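Local coordinates for endoribonuclease PemK (Escherichia coli, PDB 1M1F), which acts as the toxin of a plasmid-borne type II toxin-antitoxin system, probably as an endoribonuclease that kills plasmid-free daughter cells, at residues 57-62 against 102-107; 4-9 against 64-69. All coordinates share one frame; numbering follows the deposited sequence.

From the N terminus, the chain first passes through strand 5-10, which carries the 4-9 side of interaction 2. It then builds strands 22-27 and 41-46 and reaches 57-62, which holds the short strand 58-60, outermost in this chain's sheet. The next loop, 64-69, packs back on 4-9 and closes interaction 2. Strand 71-79 and strand 88-92 follow, and the C-terminal helix 95-106 returns to 57-62 to close interaction 1. The two closures therefore cross, since their segments alternate along the chain. Interaction 1 ties strand 58-60 to the last helix; interaction 2 ties the first strand to a loop. They meet where Leu61 CD1 lies 3.9 Å from Thr68 CG2.

Interaction 1. Residues 57-62 against 102-107; sequences FAVSLD and LGRLST
The ring of Phe57 and the aliphatic part of Arg104 make the main apolar contact, with Phe57 CD1 4.2 Å from Arg104 CB. Beside it, Val59 CG2 packs 4.0 Å from Arg104 CG. The Arg104 chain bends at its second torsion (chi2 -28°), with CB left at Phe57 and CG at Val59, while NE donates a hydrogen bond to Gly56 O.

Polar atoms meet the ring at its edge. Phe57 CE1 is 3.9 Å from Arg104 O, which lies in the ring plane. The same carbon is 3.7 Å from Thr107 OG1. Within 102-107, Thr107 OG1 donates to Arg104 O over 2.7 Å, in the carbonyl plane. Thr107 N gives that oxygen a second bond.

The contact joins strand 58-60 and the residue before it to the C-terminal part of helix 95-106 in this MazF-like toxin. It also borders the dimer interface: the Phe57 ring meets that of Phe33 of the second subunit, with their planes nearly perpendicular. The chemistry implies a mixed seam, in which arginine methylenes supply apolar packing and the C-H edge of Phe57 faces a carbonyl oxygen already held by two donors.

Interaction 2. Residues 4-9 against 64-69; sequences GEIWLV and VGIRTT
Ile6 and Thr68 meet tip to tip, and Ile66 adds an apolar neighbour at the delta methyl of Ile6. The site belongs to the antiparallel sheet of the PemK/MazF toxin fold, which is grouped with the SH3-like barrels. Here strand 5-10 is touched by the loop between strands 58-60 and 71-79.

In the first shell, that delta methyl does most of the work. Ile6 CD1 lies 3.8 Å from Thr68 CB and 4.0 Å from Ile66 CD1. The other branch, Ile6 CG2, comes 3.8 Å from Thr68 OG1. Both branches of the isoleucine therefore reach the threonine. The side chain of Ile6 is extended at its second torsion (chi2 178°), which carries CD1 out to the loop. The contact is small, burying 106 Å² in all, and it is made by van der Waals packing.

The second shell probably positions these groups. Glu91 of strand 88-92 holds the loop at two points: OE2 is hydrogen-bonded to Thr68 OG1, and OE1 accepts from Arg67 N. The threonine hydroxyl thus has a polar partner although it also touches Ile6 methyls. Pro24 of strand 22-27 packs on both Ile6 and Thr68. Pro94 packs on Ile66. On the strand itself, Ile6 shares backbone hydrogen bonds with strand 88-92, the neighbour of 5-10 in the sheet.

Farther out, Glu5 links two other side chains. Its OE2 forms a salt bridge with Arg89 NE. Its OE1 accepts from the indole of Trp7 on the anti side. The donor is tilted 27° out of the carboxylate plane, while the oxygen lies in the indole plane. Trp7 NE1 stands 2.8 Å from Glu5 OE1, and the N-H...O angle is 156°.

Interaction 1. Residues 57-62 against 102-107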
ATOM      1  N   PHE A  57       2.753 -10.262  10.502  1.00  7.96           N
ATOM      2  CA  PHE A  57       3.084  -9.554   9.253  1.00  7.71           C
ATOM      3  C   PHE A  57       4.570  -9.272   9.064  1.00  7.72           C
ATOM      4  O   PHE A  57       4.976  -8.787   8.010  1.00  8.42           O
ATOM      5  CB  PHE A  57       2.290  -8.251   9.153  1.00  7.74           C
ATOM      6  CG  PHE A  57       0.820  -8.463   8.905  1.00  7.49           C
ATOM      7  CD1 PHE A  57       0.361  -8.931   7.690  1.00  8.79           C
ATOM      8  CD2 PHE A  57      -0.101  -8.188   9.892  1.00  7.74           C
ATOM      9  CE1 PHE A  57      -0.983  -9.116   7.468  1.00  9.49           C
ATOM     10  CE2 PHE A  57      -1.446  -8.380   9.671  1.00  8.83           C
ATOM     11  CZ  PHE A  57      -1.882  -8.840   8.464  1.00  9.40           C
ATOM     12  N   ALA A  58       5.386  -9.576  10.064  1.00  7.85           N
ATOM     13  CA  ALA A  58       6.818  -9.322   9.990  1.00  8.42           C
ATOM     14  C   ALA A  58       7.574 -10.554   9.500  1.00  8.49           C
ATOM     15  O   ALA A  58       7.592 -11.586  10.166  1.00 10.60           O
ATOM     16  CB  ALA A  58       7.330  -8.886  11.342  1.00  8.98           C
ATOM     17  N   VAL A  59       8.182 -10.454   8.325  1.00  7.60           N
ATOM     18  CA  VAL A  59       8.922 -11.555   7.729  1.00  7.97           C
ATOM     19  C   VAL A  59      10.407 -11.303   7.848  1.00  7.84           C
ATOM     20  O   VAL A  59      10.918 -10.304   7.359  1.00  8.05           O
ATOM     21  CB  VAL A  59       8.539 -11.716   6.249  1.00  8.38           C
ATOM     22  CG1 VAL A  59       9.414 -12.759   5.588  1.00  9.05           C
ATOM     23  CG2 VAL A  59       7.067 -12.080   6.125  1.00  8.73           C
ATOM     24  N   SER A  60      11.097 -12.220   8.507  1.00  7.86           N
ATOM     25  CA  SER A  60      12.513 -12.058   8.764  1.00  8.44           C
ATOM     26  C   SER A  60      13.379 -12.223   7.516  1.00  8.80           C
ATOM     27  O   SER A  60      13.119 -13.085   6.672  1.00  9.21           O
ATOM     28  CB  SER A  60      12.956 -13.064   9.832  1.00  8.97           C
ATOM     29  OG  SER A  60      14.351 -12.965  10.042  1.00 10.92           O
ATOM     30  N   LEU A  61      14.394 -11.365   7.411  1.00  8.49           N
ATOM     31  CA  LEU A  61      15.403 -11.460   6.352  1.00  9.52           C
ATOM     32  C   LEU A  61      16.680 -12.200   6.797  1.00 10.63           C
ATOM     33  O   LEU A  61      17.654 -12.295   6.040  1.00 11.78           O
ATOM     34  CB  LEU A  61      15.798 -10.064   5.887  1.00  9.03           C
ATOM     35  CG  LEU A  61      14.711  -9.216   5.243  1.00  8.36           C
ATOM     36  CD1 LEU A  61      15.241  -7.824   4.986  1.00  8.90           C
ATOM     37  CD2 LEU A  61      14.178  -9.834   3.971  1.00  8.63           C
ATOM     38  N   ASP A  62      16.681 -12.724   8.013  1.00 11.92           N
ATOM     39  CA  ASP A  62      17.856 -13.405   8.561  1.00 13.27           C
ATOM     40  C   ASP A  62      18.145 -14.747   7.881  1.00 13.02           C
ATOM     41  O   ASP A  62      17.241 -15.514   7.604  1.00 12.87           O
ATOM     42  CB  ASP A  62      17.629 -13.646  10.054  1.00 14.38           C
ATOM     43  CG  ASP A  62      18.895 -13.524  10.882  1.00 18.29           C
ATOM     44  OD1 ASP A  62      19.909 -12.980  10.394  1.00 22.87           O
ATOM     45  OD2 ASP A  62      18.957 -13.926  12.062  1.00 21.32           O
ATOM     46  N   LEU A 102       4.353 -11.935  -0.279  1.00  6.54           N
ATOM     47  CA  LEU A 102       3.125 -11.944  -1.068  1.00  6.97           C
ATOM     48  C   LEU A 102       2.003 -12.677  -0.325  1.00  7.25           C
ATOM     49  O   LEU A 102       0.850 -12.255  -0.365  1.00  7.41           O
ATOM     50  CB  LEU A 102       3.358 -12.561  -2.445  1.00  7.44           C
ATOM     51  CG  LEU A 102       4.277 -11.794  -3.391  1.00  8.14           C
ATOM     52  CD1 LEU A 102       4.495 -12.641  -4.627  1.00  9.20           C
ATOM     53  CD2 LEU A 102       3.727 -10.425  -3.768  1.00  8.29           C
ATOM     54  N   GLY A 103       2.337 -13.774   0.346  1.00  7.47           N
ATOM     55  CA  GLY A 103       1.366 -14.509   1.134  1.00  7.63           C
ATOM     56  C   GLY A 103       0.755 -13.661   2.233  1.00  7.65           C
ATOM     57  O   GLY A 103      -0.454 -13.707   2.457  1.00  8.26           O
ATOM     58  N   ARG A 104       1.581 -12.896   2.941  1.00  7.94           N
ATOM     59  CA  ARG A 104       1.064 -12.028   4.000  1.00  8.29           C
ATOM     60  C   ARG A 104       0.150 -10.956   3.401  1.00  7.43           C
ATOM     61  O   ARG A 104      -0.928 -10.705   3.916  1.00  7.01           O
ATOM     62  CB  ARG A 104       2.183 -11.334   4.788  1.00  9.12           C
ATOM     63  CG  ARG A 104       3.068 -12.182   5.699  1.00 13.01           C
ATOM     64  CD  ARG A 104       2.460 -13.387   6.262  1.00 15.88           C
ATOM     65  NE  ARG A 104       3.063 -13.727   7.547  1.00 16.90           N
ATOM     66  CZ  ARG A 104       3.779 -14.816   7.791  1.00 17.06           C
ATOM     67  NH1 ARG A 104       4.044 -15.698   6.830  1.00 17.82           N
ATOM     68  NH2 ARG A 104       4.242 -15.012   9.016  1.00 16.18           N
ATOM     69  N   LEU A 105       0.570 -10.337   2.305  1.00  7.00           N
ATOM     70  CA  LEU A 105      -0.238  -9.291   1.686  1.00  7.18           C
ATOM     71  C   LEU A 105      -1.563  -9.838   1.164  1.00  6.95           C
ATOM     72  O   LEU A 105      -2.588  -9.134   1.179  1.00  7.28           O
ATOM     73  CB  LEU A 105       0.542  -8.630   0.551  1.00  6.98           C
ATOM     74  CG  LEU A 105       1.652  -7.689   1.036  1.00  7.75           C
ATOM     75  CD1 LEU A 105       2.673  -7.418  -0.058  1.00  8.73           C
ATOM     76  CD2 LEU A 105       1.073  -6.375   1.541  1.00  9.02           C
ATOM     77  N   SER A 106      -1.557 -11.092   0.722  1.00  7.60           N
ATOM     78  CA  SER A 106      -2.764 -11.724   0.207  1.00  8.81           C
ATOM     79  C   SER A 106      -3.863 -11.777   1.261  1.00  8.62           C
ATOM     80  O   SER A 106      -5.048 -11.715   0.932  1.00  9.63           O
ATOM     81  CB  SER A 106      -2.472 -13.135  -0.301  1.00  9.38           C
ATOM     82  OG  SER A 106      -3.582 -13.616  -1.045  1.00 12.59           O
ATOM     83  N   THR A 107      -3.487 -11.872   2.529  1.00  8.29           N
ATOM     84  CA  THR A 107      -4.485 -11.954   3.589  1.00  8.54           C
ATOM     85  C   THR A 107      -5.222 -10.657   3.841  1.00  8.95           C
ATOM     86  O   THR A 107      -6.294 -10.686   4.444  1.00 10.08           O
ATOM     87  CB  THR A 107      -3.877 -12.440   4.935  1.00  8.31           C
ATOM     88  OG1 THR A 107      -3.003 -11.448   5.504  1.00  8.80           O
ATOM     89  CG2 THR A 107      -3.073 -13.730   4.768  1.00  9.26           C
TER

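Interaction 2. Residues 4-9 against 64-69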
ATOM      1  N   GLY A   4      10.759  -7.920  -5.837  1.00  8.27           N
ATOM      2  CA  GLY A   4      11.801  -8.603  -5.087  1.00  8.16           C
ATOM      3  C   GLY A   4      13.081  -7.813  -4.872  1.00  7.68           C
ATOM      4  O   GLY A   4      13.977  -8.263  -4.150  1.00  8.17           O
ATOM      5  N   GLU A   5      13.184  -6.644  -5.488  1.00  7.14           N
ATOM      6  CA  GLU A   5      14.326  -5.776  -5.248  1.00  7.18           C
ATOM      7  C   GLU A   5      14.132  -4.994  -3.964  1.00  6.69           C
ATOM      8  O   GLU A   5      13.022  -4.583  -3.625  1.00  7.06           O
ATOM      9  CB  GLU A   5      14.536  -4.783  -6.390  1.00  7.23           C
ATOM     10  CG  GLU A   5      14.953  -5.443  -7.691  1.00  8.47           C
ATOM     11  CD  GLU A   5      15.005  -4.499  -8.876  1.00 10.31           C
ATOM     12  OE1 GLU A   5      14.568  -3.345  -8.776  1.00 11.02           O
ATOM     13  OE2 GLU A   5      15.493  -4.935  -9.938  1.00 13.45           O
ATOM     14  N   ILE A   6      15.238  -4.768  -3.271  1.00  6.75           N
ATOM     15  CA  ILE A   6      15.295  -3.896  -2.117  1.00  7.29           C
ATOM     16  C   ILE A   6      15.948  -2.598  -2.586  1.00  6.87           C
ATOM     17  O   ILE A   6      17.022  -2.621  -3.208  1.00  7.32           O
ATOM     18  CB  ILE A   6      16.121  -4.518  -0.987  1.00  7.40           C
ATOM     19  CG1 ILE A   6      15.391  -5.732  -0.425  1.00  8.67           C
ATOM     20  CG2 ILE A   6      16.374  -3.506   0.115  1.00  8.31           C
ATOM     21  CD1 ILE A   6      16.153  -6.455   0.665  1.00 10.09           C
ATOM     22  N   TRP A   7      15.255  -1.484  -2.321  1.00  6.34           N
ATOM     23  CA  TRP A   7      15.709  -0.130  -2.640  1.00  6.92           C
ATOM     24  C   TRP A   7      15.806   0.694  -1.369  1.00  6.87           C
ATOM     25  O   TRP A   7      14.965   0.571  -0.481  1.00  7.55           O
ATOM     26  CB  TRP A   7      14.745   0.561  -3.619  1.00  6.77           C
ATOM     27  CG  TRP A   7      14.767   0.017  -5.013  1.00  7.24           C
ATOM     28  CD1 TRP A   7      14.525  -1.265  -5.394  1.00  7.52           C
ATOM     29  CD2 TRP A   7      15.069   0.738  -6.213  1.00  8.01           C
ATOM     30  NE1 TRP A   7      14.651  -1.393  -6.758  1.00  7.79           N
ATOM     31  CE2 TRP A   7      14.979  -0.173  -7.283  1.00  8.25           C
ATOM     32  CE3 TRP A   7      15.394   2.069  -6.494  1.00  8.92           C
ATOM     33  CZ2 TRP A   7      15.214   0.199  -8.598  1.00  8.82           C
ATOM     34  CZ3 TRP A   7      15.628   2.436  -7.800  1.00  9.42           C
ATOM     35  CH2 TRP A   7      15.527   1.508  -8.837  1.00  9.63           C
ATOM     36  N   LEU A   8      16.837   1.531  -1.273  1.00  7.28           N
ATOM     37  CA  LEU A   8      16.966   2.471  -0.170  1.00  7.96           C
ATOM     38  C   LEU A   8      16.271   3.769  -0.573  1.00  7.65           C
ATOM     39  O   LEU A   8      16.622   4.367  -1.584  1.00  8.44           O
ATOM     40  CB  LEU A   8      18.439   2.736   0.111  1.00  8.52           C
ATOM     41  CG  LEU A   8      18.707   3.697   1.271  1.00  9.72           C
ATOM     42  CD1 LEU A   8      18.272   3.138   2.595  1.00 10.06           C
ATOM     43  CD2 LEU A   8      20.183   4.084   1.308  1.00 11.38           C
ATOM     44  N   VAL A   9      15.302   4.213   0.220  1.00  7.24           N
ATOM     45  CA  VAL A   9      14.531   5.393  -0.151  1.00  8.16           C
ATOM     46  C   VAL A   9      13.964   6.108   1.063  1.00  8.26           C
ATOM     47  O   VAL A   9      13.660   5.485   2.080  1.00  7.93           O
ATOM     48  CB  VAL A   9      13.386   4.985  -1.142  1.00  8.05           C
ATOM     49  CG1 VAL A   9      12.325   4.101  -0.464  1.00  8.70           C
ATOM     50  CG2 VAL A   9      12.768   6.215  -1.809  1.00  8.49           C
ATOM     51  N   VAL A  64      19.311 -15.610   4.825  1.00 13.53           N
ATOM     52  CA  VAL A  64      18.979 -15.836   3.417  1.00 13.58           C
ATOM     53  C   VAL A  64      20.060 -15.376   2.426  1.00 12.81           C
ATOM     54  O   VAL A  64      19.861 -15.445   1.223  1.00 12.82           O
ATOM     55  CB  VAL A  64      17.582 -15.216   3.061  1.00 14.05           C
ATOM     56  CG1 VAL A  64      16.540 -15.687   4.051  1.00 15.05           C
ATOM     57  CG2 VAL A  64      17.610 -13.702   3.058  1.00 14.58           C
ATOM     58  N   GLY A  65      21.191 -14.896   2.928  1.00 11.65           N
ATOM     59  CA  GLY A  65      22.312 -14.538   2.076  1.00 11.54           C
ATOM     60  C   GLY A  65      22.315 -13.134   1.503  1.00 11.21           C
ATOM     61  O   GLY A  65      23.074 -12.855   0.579  1.00 12.24           O
ATOM     62  N   ILE A  66      21.469 -12.252   2.021  1.00 11.17           N
ATOM     63  CA  ILE A  66      21.466 -10.868   1.541  1.00 11.12           C
ATOM     64  C   ILE A  66      22.156  -9.940   2.538  1.00 11.42           C
ATOM     65  O   ILE A  66      22.471 -10.330   3.657  1.00 12.36           O
ATOM     66  CB  ILE A  66      20.036 -10.401   1.235  1.00 11.40           C
ATOM     67  CG1 ILE A  66      19.198 -10.330   2.513  1.00 11.24           C
ATOM     68  CG2 ILE A  66      19.399 -11.337   0.215  1.00 11.77           C
ATOM     69  CD1 ILE A  66      17.897  -9.589   2.337  1.00 11.90           C
ATOM     70  N   ARG A  67      22.395  -8.706   2.119  1.00 11.27           N
ATOM     71  CA  ARG A  67      23.086  -7.734   2.954  1.00 11.53           C
ATOM     72  C   ARG A  67      22.119  -7.048   3.914  1.00 10.89           C
ATOM     73  O   ARG A  67      22.457  -6.776   5.063  1.00 11.92           O
ATOM     74  CB  ARG A  67      23.767  -6.700   2.091  1.00 11.97           C
ATOM     75  N   THR A  68      20.921  -6.740   3.428  1.00 10.06           N
ATOM     76  CA  THR A  68      19.928  -6.044   4.237  1.00 10.07           C
ATOM     77  C   THR A  68      19.472  -6.887   5.413  1.00 10.16           C
ATOM     78  O   THR A  68      19.173  -8.064   5.243  1.00 10.90           O
ATOM     79  CB  THR A  68      18.727  -5.692   3.358  1.00  9.43           C
ATOM     80  OG1 THR A  68      19.135  -4.806   2.306  1.00  9.77           O
ATOM     81  CG2 THR A  68      17.676  -4.908   4.127  1.00  9.62           C
ATOM     82  N   THR A  69      19.415  -6.278   6.594  1.00 10.90           N
ATOM     83  CA  THR A  69      18.990  -6.974   7.801  1.00 11.48           C
ATOM     84  C   THR A  69      17.617  -6.508   8.255  1.00 10.53           C
ATOM     85  O   THR A  69      17.106  -5.477   7.796  1.00 11.32           O
ATOM     86  CB  THR A  69      19.992  -6.738   8.953  1.00 12.56           C
ATOM     87  OG1 THR A  69      20.152  -5.333   9.176  1.00 15.31           O
ATOM     88  CG2 THR A  69      21.388  -7.242   8.581  1.00 13.63           C
TER